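Long-range contacts in short chain dehydrogenase (A0QTM2 homolog) (Mycobacterium thermoresistibile, PDB 3SC4), which probably catalyses NAD(P)(H)-dependent oxidation or reduction of a substrate not yet established, as a member of the short-chain dehydrogenase family: residues 144-148 with 231-236; 149-155 with 170-175; 192-198 with 241-247; 254-258 with 279-285. One frame throughout, in Å; residues are numbered along the deposited sequence. Where two conformers were deposited one is given.

Contact 1 (144-148 with 231-236); sequences NPHIL and VLNKPS
Segment 144-148 comes into its strand through a loop and meets the end of helix 222-232 with the turn that follows it, the nearest CA pairs being Asn144 with Ser236 (5.5 Å) and His146 with Leu232 (6.2 Å). Asn144, at phi/psi -154/61 with chi1 t, brings its amide to the turn: its ND2 donates to Lys234 O at 2.8 Å. Ser236 OG lies 3.0 Å from Asn144 OD1 and 3.1 Å from Pro145 O, so one proton could serve either acceptor. From His146 the backbone is extended. The His146 ring, with chi1 at -93°, reaches the turn with its edge, NE2 giving a second hydrogen bond to Lys234 O (3.1 Å), while one face lies against Leu232, whose CA is 4.2 Å from the centroid in a CH-pi contact. Imidazole suits this place because it offers both a donor and a flat surface. Ile147 turns to the other side of the sheet. Leu148 (t, p) again faces the helix, its CD1 3.8 Å from Val231 CG1 and its CB 4.3 Å from Leu232 CD2. The turn holds itself through Lys234 N to Val231 O, 3.0 Å, and its polar cluster is a local feature. The packing of His146 and Leu148, on an inner parallel strand, against Val231 and Leu232 of a helix is the alpha/beta layering of the Rossmann fold.

Contact 2 (149-155 with 170-175); sequences TLSPPIR and KYGMTL
Ile154 fills the apolar centre: in the m, m rotamer its CD1 comes 3.7 Å from Tyr171 CG, 3.5 Å from Thr174 CG2 and 4.2 Å from Leu175 CG, and it lies off-centre over the Tyr171 ring, 4.2 Å from the centroid. Pro152 CG meets the edge of that ring at Tyr171 CD1 (4.1 Å), and at the far end Met173 CE touches Thr149 CG2 (3.6 Å); a flexible thioether fits well there. Segment 170-175 is part of helix 164-183, with Thr174 N to Lys170 O at 3.2 Å and Leu175 N to Tyr171 O at 2.7 Å. The loop runs against it, Ser151 pairing with Thr174 (CA-CA 5.6 Å) and Ile154 with Tyr171 (6.1 Å), and leaves the strand by an inverse gamma turn centred on Leu150. Lys170 holds the lysine position of the Tyr-x-x-x-Lys motif of short-chain dehydrogenases. In relatives the loop after this strand borders the active site, and it probably does so here, since Lys170 NZ donates to Leu150 O at 3.1 Å. Leu156 of the second subunit packs on Ile154, and Leu175 of that subunit on Tyr171. Ser151 OG (chi1 p) donates to Thr174 OG1 over a very short 2.5 Å, and Thr174 OG1 (chi1 m) donates a hydrogen bond to Pro152 O at 2.6 Å. Outermost, Tyr171 OH donates to Arg155 O at 2.5 Å, while the Arg155 guanidinium leads away to a salt bridge with Asp275.

Contact 3 (192-198 with 241-247); sequences NTLWPRT and NTLLCED
Leu194 (t, p) fills the hollow between Leu243 CB, 3.8 Å from its CD1, and Cys245 SG, 3.9 Å from its CG; the thiol is small enough for Pro196 CB to lie 4.1 Å from the same sulphur. On the other face of the sheet Thr193, Trp195, Thr242 and Leu244 project. Leu244 (m, t) is a forked bump between two larger groups: CD2 sits at the Trp195 ring edge, 4.2 Å from Trp195 CB, and CD1 lies over the guanidinium face, 3.3 Å from Arg197 NH2. Arg197, nearly extended, reaches Asp247 in a salt bridge, NE to OD1 2.7 Å and NH2 to OD2 2.9 Å, while its N donates to Glu246 OE1 (3.1 Å). Glu246 OE2 also meets Arg219 and accepts a hydrogen bond from water 2, which bridges to Thr198. Beneath these side chains strands 192-195 and 242-244 run parallel, axes 4.6 Å apart at 28°, with Thr193 opposite Thr242, Leu194 opposite Leu243 and Trp195 opposite Leu244 (CA-CA 4.7 to 4.8 Å). Thr193 N to Asn241 O, Leu243 N to Thr193 O and Trp195 N to Leu243 O are each 2.9 Å, Cys245 N to Trp195 O 2.8 Å; Asn192, its ND2 bound to Tyr238 O, accepts through OD1 from Asn241 N (3.0 Å). An edge strand reached by a helical crossover and running straight into a helix is the final strand of the seven-stranded Rossmann sheet of short-chain dehydrogenases.

Contact 4 (254-258 with 279-285); sequences VTDLS and PPGYTGP
Here the C-terminal tail folds back on the loop that follows helix 245-252, joining an Asx turn on one side to a type II beta turn on the other. In the loop, Asp256 (chi1 t) accepts from Ser258 N through OD1 at 3.1 Å. In the tail, Pro279 to Tyr282 form the type II turn, closed by Tyr282 N to Pro279 O at 3.3 Å; Gly281 readily adopts the positive phi of 76° needed at its third position. The segments face each other with Asp256 near Gly284 (CA-CA 5.4 Å) and Ser258 near Pro285 (5.7 Å). Tyr282, chi1 t, lays its ring against the 254-258 loop: Leu257 (m, t) puts CD1 over the face, 3.8 Å from the centroid, and Thr255 O lies at the edge, 3.4 Å from Tyr282 CE1. The hydroxyl works both ways, accepting from Leu257 N (3.1 Å) and donating to the terminal carboxylate at Pro285 O (2.8 Å). Gly284 suits its tight place, since a CB would fall 2.6 Å from Thr255 O. The Pro285 ring rests by CG 3.3 Å from Asp256 OD1. Although the centre of this contact lies about 23 Å from the centre of the chain, it is anchored to the fold: Pro279 packs on Glu246, Asp247 and Leu250 of helix 245-252, Tyr282 on Leu250 as well, and Leu257 on Arg219.

Contacts 1, 2 and 3 meet at one parallel sheet, whereas contact 4 fastens two loops at the surface. Contacts 2 and 3 are buried; contact 1 is partly buried and sets a helix and its turn beside strand 146-149. Contact 2, also near the dimer partner, takes the chain on from that same strand to helix 164-183. Both border contact 3: Ile147 O lies 3.0 Å from Asn192 N, and Thr149 O 3.0 Å from Leu194 N. Regular backbone bonding dominates contact 3, with the Arg197 to Asp247 salt bridge at its end; a hydroxyl relay marks contact 2, side-chain bonds to a turn contact 1. Contact 4 touches only contact 3, Pro279 CG packing 3.5 Å from Asp247 OD1.

Contact 1 (144-148 with 231-236)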
loop_
_atom_site.group_PDB
_atom_site.type_symbol
_atom_site.label_atom_id
_atom_site.label_comp_id
_atom_site.label_asym_id
_atom_site.label_seq_id
_atom_site.Cartn_x
_atom_site.Cartn_y
_atom_site.Cartn_z
ATOM N N ASN B 144 -0.268 26.545 -11.638
ATOM C CA ASN B 144 -1.080 25.389 -11.941
ATOM C C ASN B 144 -0.367 24.061 -11.556
ATOM O O ASN B 144 -0.123 23.221 -12.389
ATOM C CB ASN B 144 -1.384 25.464 -13.444
ATOM C CG ASN B 144 -2.319 24.382 -13.903
ATOM O OD1 ASN B 144 -3.369 24.161 -13.282
ATOM N ND2 ASN B 144 -1.946 23.685 -14.997
ATOM N N PRO B 145 -0.047 23.879 -10.273
ATOM C CA PRO B 145 0.846 22.785 -9.855
ATOM C C PRO B 145 0.245 21.379 -9.935
ATOM O O PRO B 145 -0.918 21.186 -9.577
ATOM C CB PRO B 145 1.160 23.130 -8.398
ATOM C CG PRO B 145 -0.006 23.979 -7.965
ATOM C CD PRO B 145 -0.417 24.751 -9.151
ATOM N N HIS B 146 1.059 20.414 -10.366
ATOM C CA HIS B 146 0.613 19.050 -10.594
ATOM C C HIS B 146 1.562 18.042 -10.004
ATOM O O HIS B 146 2.758 18.100 -10.268
ATOM C CB HIS B 146 0.552 18.755 -12.102
ATOM C CG HIS B 146 -0.787 18.997 -12.701
ATOM N ND1 HIS B 146 -1.724 17.996 -12.838
ATOM C CD2 HIS B 146 -1.366 20.132 -13.161
ATOM C CE1 HIS B 146 -2.819 18.501 -13.378
ATOM N NE2 HIS B 146 -2.629 19.794 -13.583
ATOM N N ILE B 147 1.027 17.092 -9.244
ATOM C CA ILE B 147 1.773 15.884 -8.960
ATOM C C ILE B 147 1.224 14.779 -9.847
ATOM O O ILE B 147 0.026 14.603 -9.926
ATOM C CB ILE B 147 1.661 15.460 -7.520
ATOM C CG1 ILE B 147 2.056 16.632 -6.600
ATOM C CG2 ILE B 147 2.536 14.233 -7.323
ATOM C CD1 ILE B 147 1.908 16.382 -5.071
ATOM N N LEU B 148 2.099 14.032 -10.501
ATOM C CA LEU B 148 1.671 12.961 -11.399
ATOM C C LEU B 148 2.484 11.728 -11.090
ATOM O O LEU B 148 3.729 11.780 -11.080
ATOM C CB LEU B 148 1.895 13.361 -12.853
ATOM C CG LEU B 148 1.295 12.427 -13.897
ATOM C CD1 LEU B 148 -0.210 12.462 -13.867
ATOM C CD2 LEU B 148 1.792 12.839 -15.281
ATOM N N VAL B 231 -2.130 15.946 -19.299
ATOM C CA VAL B 231 -2.552 16.021 -17.898
ATOM C C VAL B 231 -1.904 17.211 -17.191
ATOM O O VAL B 231 -2.574 17.925 -16.430
ATOM C CB VAL B 231 -2.275 14.695 -17.127
ATOM C CG1 VAL B 231 -2.538 14.856 -15.626
ATOM C CG2 VAL B 231 -3.123 13.591 -17.680
ATOM N N LEU B 232 -0.625 17.464 -17.473
ATOM C CA LEU B 232 0.109 18.533 -16.776
ATOM C C LEU B 232 -0.318 19.940 -17.196
ATOM O O LEU B 232 0.009 20.923 -16.519
ATOM C CB LEU B 232 1.611 18.356 -16.964
ATOM C CG LEU B 232 2.180 17.075 -16.343
ATOM C CD1 LEU B 232 3.631 16.868 -16.751
ATOM C CD2 LEU B 232 2.018 17.134 -14.845
ATOM N N ASN B 233 -1.056 20.022 -18.297
ATOM C CA ASN B 233 -1.657 21.271 -18.750
ATOM C C ASN B 233 -3.096 21.468 -18.312
ATOM O O ASN B 233 -3.669 22.540 -18.572
ATOM C CB ASN B 233 -1.579 21.367 -20.270
ATOM C CG ASN B 233 -0.221 21.784 -20.731
ATOM O OD1 ASN B 233 0.125 22.945 -20.617
ATOM N ND2 ASN B 233 0.574 20.836 -21.239
ATOM N N LYS B 234 -3.694 20.483 -17.636
ATOM C CA LYS B 234 -5.075 20.664 -17.174
ATOM C C LYS B 234 -5.073 21.586 -15.966
ATOM O O LYS B 234 -4.020 21.841 -15.381
ATOM C CB LYS B 234 -5.740 19.337 -16.811
ATOM C CG LYS B 234 -6.020 18.434 -17.985
ATOM C CD LYS B 234 -7.300 18.773 -18.754
ATOM C CE LYS B 234 -7.898 17.501 -19.386
ATOM N NZ LYS B 234 -8.460 17.725 -20.720
ATOM N N PRO B 235 -6.246 22.118 -15.609
ATOM C CA PRO B 235 -6.273 22.920 -14.398
ATOM C C PRO B 235 -6.045 22.052 -13.159
ATOM O O PRO B 235 -6.338 20.843 -13.172
ATOM C CB PRO B 235 -7.675 23.547 -14.398
ATOM C CG PRO B 235 -8.426 22.883 -15.516
ATOM C CD PRO B 235 -7.427 22.338 -16.457
ATOM N N SER B 236 -5.522 22.660 -12.103
ATOM C CA SER B 236 -5.236 21.940 -10.868
ATOM C C SER B 236 -6.517 21.379 -10.189
ATOM O O SER B 236 -6.426 20.598 -9.240
ATOM C CB SER B 236 -4.425 22.837 -9.916
ATOM O OG SER B 236 -3.144 23.129 -10.468
#

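Contact 2 (149-155 with 170-175)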
loop_
_atom_site.group_PDB
_atom_site.type_symbol
_atom_site.label_atom_id
_atom_site.label_comp_id
_atom_site.label_asym_id
_atom_site.label_seq_id
_atom_site.Cartn_x
_atom_site.Cartn_y
_atom_site.Cartn_z
ATOM N N THR B 149 1.783 10.620 -10.860
ATOM C CA THR B 149 2.388 9.418 -10.321
ATOM C C THR B 149 2.100 8.305 -11.288
ATOM O O THR B 149 0.993 8.154 -11.761
ATOM C CB THR B 149 1.842 9.141 -8.892
ATOM O OG1 THR B 149 2.231 10.216 -8.038
ATOM C CG2 THR B 149 2.403 7.874 -8.319
ATOM N N LEU B 150 3.133 7.559 -11.616
ATOM C CA LEU B 150 3.087 6.604 -12.711
ATOM C C LEU B 150 2.735 5.241 -12.135
ATOM O O LEU B 150 3.626 4.425 -11.799
ATOM C CB LEU B 150 4.405 6.627 -13.485
ATOM C CG LEU B 150 4.467 7.699 -14.602
ATOM C CD1 LEU B 150 3.727 9.016 -14.303
ATOM C CD2 LEU B 150 5.875 7.977 -15.074
ATOM N N SER B 151 1.418 5.019 -11.999
ATOM C CA SER B 151 0.892 3.858 -11.280
ATOM C C SER B 151 -0.529 3.613 -11.738
ATOM O O SER B 151 -1.112 4.474 -12.379
ATOM C CB SER B 151 0.955 4.113 -9.784
ATOM O OG SER B 151 0.094 5.180 -9.457
ATOM N N PRO B 152 -1.093 2.435 -11.421
ATOM C CA PRO B 152 -2.316 2.005 -12.070
ATOM C C PRO B 152 -3.548 2.302 -11.255
ATOM O O PRO B 152 -3.432 2.565 -10.057
ATOM C CB PRO B 152 -2.138 0.495 -12.116
ATOM C CG PRO B 152 -1.436 0.175 -10.826
ATOM C CD PRO B 152 -0.598 1.401 -10.488
ATOM N N PRO B 153 -4.723 2.233 -11.879
ATOM C CA PRO B 153 -5.983 2.239 -11.122
ATOM C C PRO B 153 -6.041 1.053 -10.194
ATOM O O PRO B 153 -5.452 0.002 -10.506
ATOM C CB PRO B 153 -7.073 2.046 -12.191
ATOM C CG PRO B 153 -6.417 2.261 -13.480
ATOM C CD PRO B 153 -4.944 1.945 -13.298
ATOM N N ILE B 154 -6.745 1.246 -9.081
ATOM C CA ILE B 154 -6.929 0.249 -8.063
ATOM C C ILE B 154 -8.060 -0.625 -8.551
ATOM O O ILE B 154 -9.218 -0.202 -8.596
ATOM C CB ILE B 154 -7.316 0.831 -6.711
ATOM C CG1 ILE B 154 -6.343 1.944 -6.270
ATOM C CG2 ILE B 154 -7.437 -0.267 -5.690
ATOM C CD1 ILE B 154 -4.934 1.538 -6.051
ATOM N N ARG B 155 -7.699 -1.853 -8.910
ATOM C CA ARG B 155 -8.632 -2.885 -9.355
ATOM C C ARG B 155 -8.669 -3.981 -8.277
ATOM O O ARG B 155 -7.635 -4.544 -7.923
ATOM C CB ARG B 155 -8.110 -3.478 -10.662
ATOM C CG ARG B 155 -8.027 -2.477 -11.833
ATOM C CD ARG B 155 -9.335 -2.529 -12.576
ATOM N NE ARG B 155 -9.088 -2.774 -13.973
ATOM C CZ ARG B 155 -9.912 -3.391 -14.806
ATOM N NH1 ARG B 155 -11.074 -3.885 -14.422
ATOM N NH2 ARG B 155 -9.534 -3.504 -16.066
ATOM N N LYS B 170 2.676 -1.005 -6.337
ATOM C CA LYS B 170 2.066 -0.133 -7.337
ATOM C C LYS B 170 0.769 0.459 -6.819
ATOM O O LYS B 170 0.538 1.635 -7.013
ATOM C CB LYS B 170 1.826 -0.830 -8.691
ATOM C CG LYS B 170 3.087 -1.285 -9.454
ATOM C CD LYS B 170 4.190 -0.228 -9.589
ATOM C CE LYS B 170 3.780 0.977 -10.438
ATOM N NZ LYS B 170 5.002 1.830 -10.788
ATOM N N TYR B 171 -0.090 -0.331 -6.190
ATOM C CA TYR B 171 -1.310 0.218 -5.619
ATOM C C TYR B 171 -1.004 1.235 -4.503
ATOM O O TYR B 171 -1.711 2.238 -4.338
ATOM C CB TYR B 171 -2.196 -0.904 -5.061
ATOM C CG TYR B 171 -3.040 -1.675 -6.089
ATOM C CD1 TYR B 171 -2.750 -1.660 -7.440
ATOM C CD2 TYR B 171 -4.092 -2.456 -5.673
ATOM C CE1 TYR B 171 -3.526 -2.401 -8.355
ATOM C CE2 TYR B 171 -4.851 -3.175 -6.556
ATOM C CZ TYR B 171 -4.567 -3.153 -7.899
ATOM O OH TYR B 171 -5.355 -3.885 -8.766
ATOM N N GLY B 172 0.044 0.964 -3.726
ATOM C CA GLY B 172 0.500 1.884 -2.686
ATOM C C GLY B 172 0.850 3.256 -3.227
ATOM O O GLY B 172 0.479 4.263 -2.632
ATOM N N MET B 173 1.536 3.292 -4.383
ATOM C CA MET B 173 1.837 4.554 -5.107
ATOM C C MET B 173 0.558 5.260 -5.479
ATOM O O MET B 173 0.423 6.451 -5.268
ATOM C CB MET B 173 2.602 4.310 -6.416
ATOM C CG MET B 173 4.044 4.235 -6.321
ATOM S SD MET B 173 4.823 3.970 -7.930
ATOM C CE MET B 173 5.154 5.602 -8.583
ATOM N N THR B 174 -0.366 4.536 -6.079
ATOM C CA THR B 174 -1.647 5.131 -6.469
ATOM C C THR B 174 -2.392 5.660 -5.241
ATOM O O THR B 174 -2.844 6.801 -5.210
ATOM C CB THR B 174 -2.470 4.106 -7.274
ATOM O OG1 THR B 174 -1.823 3.877 -8.558
ATOM C CG2 THR B 174 -3.938 4.571 -7.463
ATOM N N LEU B 175 -2.464 4.878 -4.180
ATOM C CA LEU B 175 -3.147 5.354 -2.961
ATOM C C LEU B 175 -2.511 6.628 -2.391
ATOM O O LEU B 175 -3.206 7.534 -1.904
ATOM C CB LEU B 175 -3.185 4.252 -1.909
ATOM C CG LEU B 175 -4.149 3.106 -2.211
ATOM C CD1 LEU B 175 -3.977 2.002 -1.183
ATOM C CD2 LEU B 175 -5.593 3.635 -2.223
#

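Contact 3 (192-198 with 241-247)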
loop_
_atom_site.group_PDB
_atom_site.type_symbol
_atom_site.label_atom_id
_atom_site.label_comp_id
_atom_site.label_asym_id
_atom_site.label_seq_id
_atom_site.Cartn_x
_atom_site.Cartn_y
_atom_site.Cartn_z
ATOM N N ASN B 192 -2.632 13.181 -9.671
ATOM C CA ASN B 192 -3.280 12.165 -10.498
ATOM C C ASN B 192 -2.333 10.987 -10.716
ATOM O O ASN B 192 -1.126 11.098 -10.508
ATOM C CB ASN B 192 -3.682 12.751 -11.871
ATOM C CG ASN B 192 -4.744 13.834 -11.766
ATOM O OD1 ASN B 192 -5.909 13.546 -11.478
ATOM N ND2 ASN B 192 -4.347 15.082 -11.996
ATOM N N THR B 193 -2.874 9.862 -11.149
ATOM C CA THR B 193 -2.010 8.771 -11.598
ATOM C C THR B 193 -2.214 8.555 -13.088
ATOM O O THR B 193 -3.270 8.887 -13.635
ATOM C CB THR B 193 -2.306 7.460 -10.854
ATOM O OG1 THR B 193 -3.616 7.023 -11.203
ATOM C CG2 THR B 193 -2.219 7.642 -9.335
ATOM N N LEU B 194 -1.215 7.955 -13.731
ATOM C CA LEU B 194 -1.247 7.749 -15.181
ATOM C C LEU B 194 -0.551 6.463 -15.518
ATOM O O LEU B 194 0.596 6.251 -15.075
ATOM C CB LEU B 194 -0.560 8.924 -15.890
ATOM C CG LEU B 194 -0.564 8.972 -17.415
ATOM C CD1 LEU B 194 -2.000 9.057 -17.914
ATOM C CD2 LEU B 194 0.324 10.143 -17.985
ATOM N N TRP B 195 -1.216 5.639 -16.333
ATOM C CA TRP B 195 -0.805 4.260 -16.615
ATOM C C TRP B 195 -1.134 3.897 -18.081
ATOM O O TRP B 195 -2.186 4.278 -18.589
ATOM C CB TRP B 195 -1.573 3.342 -15.665
ATOM C CG TRP B 195 -1.073 1.913 -15.554
ATOM C CD1 TRP B 195 -1.744 0.795 -15.916
ATOM C CD2 TRP B 195 0.141 1.470 -14.954
ATOM N NE1 TRP B 195 -1.015 -0.310 -15.620
ATOM C CE2 TRP B 195 0.158 0.075 -15.038
ATOM C CE3 TRP B 195 1.238 2.128 -14.390
ATOM C CZ2 TRP B 195 1.230 -0.696 -14.572
ATOM C CZ3 TRP B 195 2.307 1.372 -13.921
ATOM C CH2 TRP B 195 2.294 -0.034 -14.019
ATOM N N PRO B 196 -0.255 3.158 -18.767
ATOM C CA PRO B 196 -0.491 2.866 -20.166
ATOM C C PRO B 196 -1.261 1.561 -20.348
ATOM O O PRO B 196 -1.161 0.666 -19.529
ATOM C CB PRO B 196 0.927 2.721 -20.705
ATOM C CG PRO B 196 1.668 2.103 -19.588
ATOM C CD PRO B 196 1.017 2.579 -18.315
ATOM N N ARG B 197 -2.005 1.434 -21.430
ATOM C CA ARG B 197 -2.839 0.254 -21.617
ATOM C C ARG B 197 -2.065 -0.941 -22.124
ATOM O O ARG B 197 -2.520 -2.074 -21.969
ATOM C CB ARG B 197 -3.975 0.526 -22.616
ATOM C CG ARG B 197 -5.117 1.275 -22.048
ATOM C CD ARG B 197 -6.273 1.307 -23.017
ATOM N NE ARG B 197 -7.459 1.869 -22.387
ATOM C CZ ARG B 197 -8.464 1.169 -21.862
ATOM N NH1 ARG B 197 -8.474 -0.158 -21.863
ATOM N NH2 ARG B 197 -9.484 1.807 -21.323
ATOM N N THR B 198 -0.941 -0.697 -22.787
ATOM C CA THR B 198 -0.135 -1.773 -23.329
ATOM C C THR B 198 1.212 -1.754 -22.646
ATOM O O THR B 198 1.530 -0.804 -21.935
ATOM C CB THR B 198 0.119 -1.565 -24.810
ATOM O OG1 THR B 198 1.087 -0.515 -24.970
ATOM C CG2 THR B 198 -1.181 -1.219 -25.539
ATOM N N ASN B 241 -7.662 11.569 -10.084
ATOM C CA ASN B 241 -8.027 10.658 -11.175
ATOM C C ASN B 241 -6.989 9.579 -11.371
ATOM O O ASN B 241 -5.775 9.858 -11.335
ATOM C CB ASN B 241 -8.129 11.407 -12.484
ATOM C CG ASN B 241 -9.177 12.475 -12.461
ATOM O OD1 ASN B 241 -8.866 13.674 -12.465
ATOM N ND2 ASN B 241 -10.429 12.061 -12.475
ATOM N N THR B 242 -7.450 8.353 -11.606
ATOM C CA THR B 242 -6.534 7.256 -11.935
ATOM C C THR B 242 -6.689 7.027 -13.448
ATOM O O THR B 242 -7.607 6.334 -13.887
ATOM C CB THR B 242 -6.800 5.955 -11.093
ATOM O OG1 THR B 242 -8.124 5.442 -11.325
ATOM C CG2 THR B 242 -6.632 6.197 -9.622
ATOM N N LEU B 243 -5.785 7.639 -14.225
ATOM C CA LEU B 243 -5.897 7.750 -15.704
ATOM C C LEU B 243 -5.110 6.707 -16.516
ATOM O O LEU B 243 -4.041 6.232 -16.099
ATOM C CB LEU B 243 -5.397 9.133 -16.124
ATOM C CG LEU B 243 -6.166 10.290 -15.488
ATOM C CD1 LEU B 243 -5.379 11.580 -15.553
ATOM C CD2 LEU B 243 -7.522 10.432 -16.198
ATOM N N LEU B 244 -5.640 6.386 -17.695
ATOM C CA LEU B 244 -4.956 5.550 -18.679
ATOM C C LEU B 244 -4.457 6.401 -19.868
ATOM O O LEU B 244 -5.188 7.237 -20.352
ATOM C CB LEU B 244 -5.930 4.495 -19.197
ATOM C CG LEU B 244 -6.369 3.431 -18.192
ATOM C CD1 LEU B 244 -7.432 2.497 -18.794
ATOM C CD2 LEU B 244 -5.165 2.655 -17.724
ATOM N N CYS B 245 -3.241 6.169 -20.366
ATOM C CA CYS B 245 -2.673 7.052 -21.385
ATOM C C CYS B 245 -3.580 7.209 -22.623
ATOM O O CYS B 245 -3.994 8.312 -22.989
ATOM C CB CYS B 245 -1.295 6.554 -21.815
ATOM S SG CYS B 245 -0.051 6.648 -20.497
ATOM N N GLU B 246 -3.896 6.089 -23.251
ATOM C CA GLU B 246 -4.656 6.115 -24.475
ATOM C C GLU B 246 -5.997 6.850 -24.294
ATOM O O GLU B 246 -6.370 7.690 -25.115
ATOM C CB GLU B 246 -4.870 4.696 -24.984
ATOM C CG GLU B 246 -3.614 4.052 -25.550
ATOM C CD GLU B 246 -2.766 3.345 -24.506
ATOM O OE1 GLU B 246 -2.792 3.742 -23.313
ATOM O OE2 GLU B 246 -2.040 2.403 -24.903
ATOM N N ASP B 247 -6.688 6.579 -23.196
ATOM C CA ASP B 247 -7.952 7.263 -22.912
ATOM C C ASP B 247 -7.762 8.786 -22.819
ATOM O O ASP B 247 -8.542 9.554 -23.363
ATOM C CB ASP B 247 -8.597 6.716 -21.631
ATOM C CG ASP B 247 -8.783 5.220 -21.673
ATOM O OD1 ASP B 247 -7.860 4.516 -22.126
ATOM O OD2 ASP B 247 -9.844 4.723 -21.250
HETATM O O HOH W 1 -3.561 5.308 -13.357
HETATM O O HOH W 2 0.255 1.658 -23.789
#

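Contact 4 (254-258 with 279-285)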
loop_
_atom_site.group_PDB
_atom_site.type_symbol
_atom_site.label_atom_id
_atom_site.label_comp_id
_atom_site.label_asym_id
_atom_site.label_seq_id
_atom_site.Cartn_x
_atom_site.Cartn_y
_atom_site.Cartn_z
ATOM N N VAL B 254 -6.580 13.375 -29.995
ATOM C CA VAL B 254 -5.865 12.407 -30.798
ATOM C C VAL B 254 -6.874 11.385 -31.342
ATOM O O VAL B 254 -7.656 10.828 -30.578
ATOM C CB VAL B 254 -4.773 11.711 -29.978
ATOM C CG1 VAL B 254 -4.098 10.619 -30.807
ATOM C CG2 VAL B 254 -3.748 12.742 -29.475
ATOM N N THR B 255 -6.902 11.171 -32.664
ATOM C CA THR B 255 -7.815 10.170 -33.227
ATOM C C THR B 255 -7.103 8.893 -33.629
ATOM O O THR B 255 -7.702 7.821 -33.631
ATOM C CB THR B 255 -8.638 10.723 -34.416
ATOM O OG1 THR B 255 -7.766 11.157 -35.479
ATOM C CG2 THR B 255 -9.548 11.881 -33.927
ATOM N N ASP B 256 -5.819 9.005 -33.934
ATOM C CA ASP B 256 -5.053 7.901 -34.492
ATOM C C ASP B 256 -4.000 7.459 -33.478
ATOM O O ASP B 256 -2.927 8.022 -33.432
ATOM C CB ASP B 256 -4.408 8.379 -35.794
ATOM C CG ASP B 256 -3.567 7.302 -36.487
ATOM O OD1 ASP B 256 -3.587 6.133 -36.046
ATOM O OD2 ASP B 256 -2.877 7.630 -37.485
ATOM N N LEU B 257 -4.304 6.455 -32.668
ATOM C CA LEU B 257 -3.327 5.943 -31.705
ATOM C C LEU B 257 -2.180 5.121 -32.320
ATOM O O LEU B 257 -1.215 4.815 -31.626
ATOM C CB LEU B 257 -4.025 5.103 -30.628
ATOM C CG LEU B 257 -4.975 5.836 -29.681
ATOM C CD1 LEU B 257 -5.946 4.859 -28.974
ATOM C CD2 LEU B 257 -4.189 6.693 -28.674
ATOM N N SER B 258 -2.277 4.766 -33.602
ATOM C CA SER B 258 -1.246 3.945 -34.261
ATOM C C SER B 258 0.121 4.611 -34.275
ATOM O O SER B 258 1.135 3.931 -34.386
ATOM C CB SER B 258 -1.634 3.614 -35.713
ATOM O OG SER B 258 -2.723 2.714 -35.764
ATOM N N PRO B 279 -8.881 2.206 -25.740
ATOM C CA PRO B 279 -10.076 2.628 -25.013
ATOM C C PRO B 279 -11.351 1.968 -25.557
ATOM O O PRO B 279 -11.371 1.509 -26.718
ATOM C CB PRO B 279 -10.104 4.152 -25.213
ATOM C CG PRO B 279 -8.642 4.501 -25.489
ATOM C CD PRO B 279 -8.110 3.347 -26.264
ATOM N N PRO B 280 -12.394 1.895 -24.717
ATOM C CA PRO B 280 -13.682 1.384 -25.196
ATOM C C PRO B 280 -14.138 2.116 -26.439
ATOM O O PRO B 280 -14.069 3.346 -26.487
ATOM C CB PRO B 280 -14.653 1.651 -24.034
ATOM C CG PRO B 280 -13.795 1.996 -22.810
ATOM C CD PRO B 280 -12.346 2.037 -23.246
ATOM N N GLY B 281 -14.543 1.347 -27.450
ATOM C CA GLY B 281 -15.182 1.892 -28.638
ATOM C C GLY B 281 -14.251 2.582 -29.620
ATOM O O GLY B 281 -14.714 3.219 -30.565
ATOM N N TYR B 282 -12.945 2.439 -29.407
ATOM C CA TYR B 282 -11.951 3.012 -30.293
ATOM C C TYR B 282 -11.967 2.322 -31.649
ATOM O O TYR B 282 -11.852 1.097 -31.700
ATOM C CB TYR B 282 -10.562 2.828 -29.699
ATOM C CG TYR B 282 -9.463 3.226 -30.645
ATOM C CD1 TYR B 282 -9.281 4.552 -30.992
ATOM C CD2 TYR B 282 -8.608 2.269 -31.189
ATOM C CE1 TYR B 282 -8.291 4.926 -31.868
ATOM C CE2 TYR B 282 -7.590 2.627 -32.062
ATOM C CZ TYR B 282 -7.430 3.963 -32.401
ATOM O OH TYR B 282 -6.431 4.341 -33.262
ATOM N N THR B 283 -12.071 3.125 -32.721
ATOM C CA THR B 283 -12.171 2.635 -34.109
ATOM C C THR B 283 -11.010 3.050 -34.985
ATOM O O THR B 283 -10.932 2.656 -36.156
ATOM C CB THR B 283 -13.388 3.219 -34.836
ATOM O OG1 THR B 283 -14.577 2.964 -34.088
ATOM C CG2 THR B 283 -13.512 2.597 -36.227
ATOM N N GLY B 284 -10.126 3.878 -34.452
ATOM C CA GLY B 284 -9.012 4.362 -35.239
ATOM C C GLY B 284 -8.122 3.222 -35.685
ATOM O O GLY B 284 -8.406 2.054 -35.402
ATOM N N PRO B 285 -7.047 3.561 -36.412
ATOM C CA PRO B 285 -6.093 2.568 -36.937
ATOM C C PRO B 285 -5.250 1.852 -35.854
ATOM O O PRO B 285 -5.132 2.284 -34.699
ATOM C CB PRO B 285 -5.185 3.389 -37.884
ATOM C CG PRO B 285 -5.859 4.736 -38.045
ATOM C CD PRO B 285 -6.754 4.934 -36.873
ATOM O OXT PRO B 285 -4.651 0.810 -36.134
#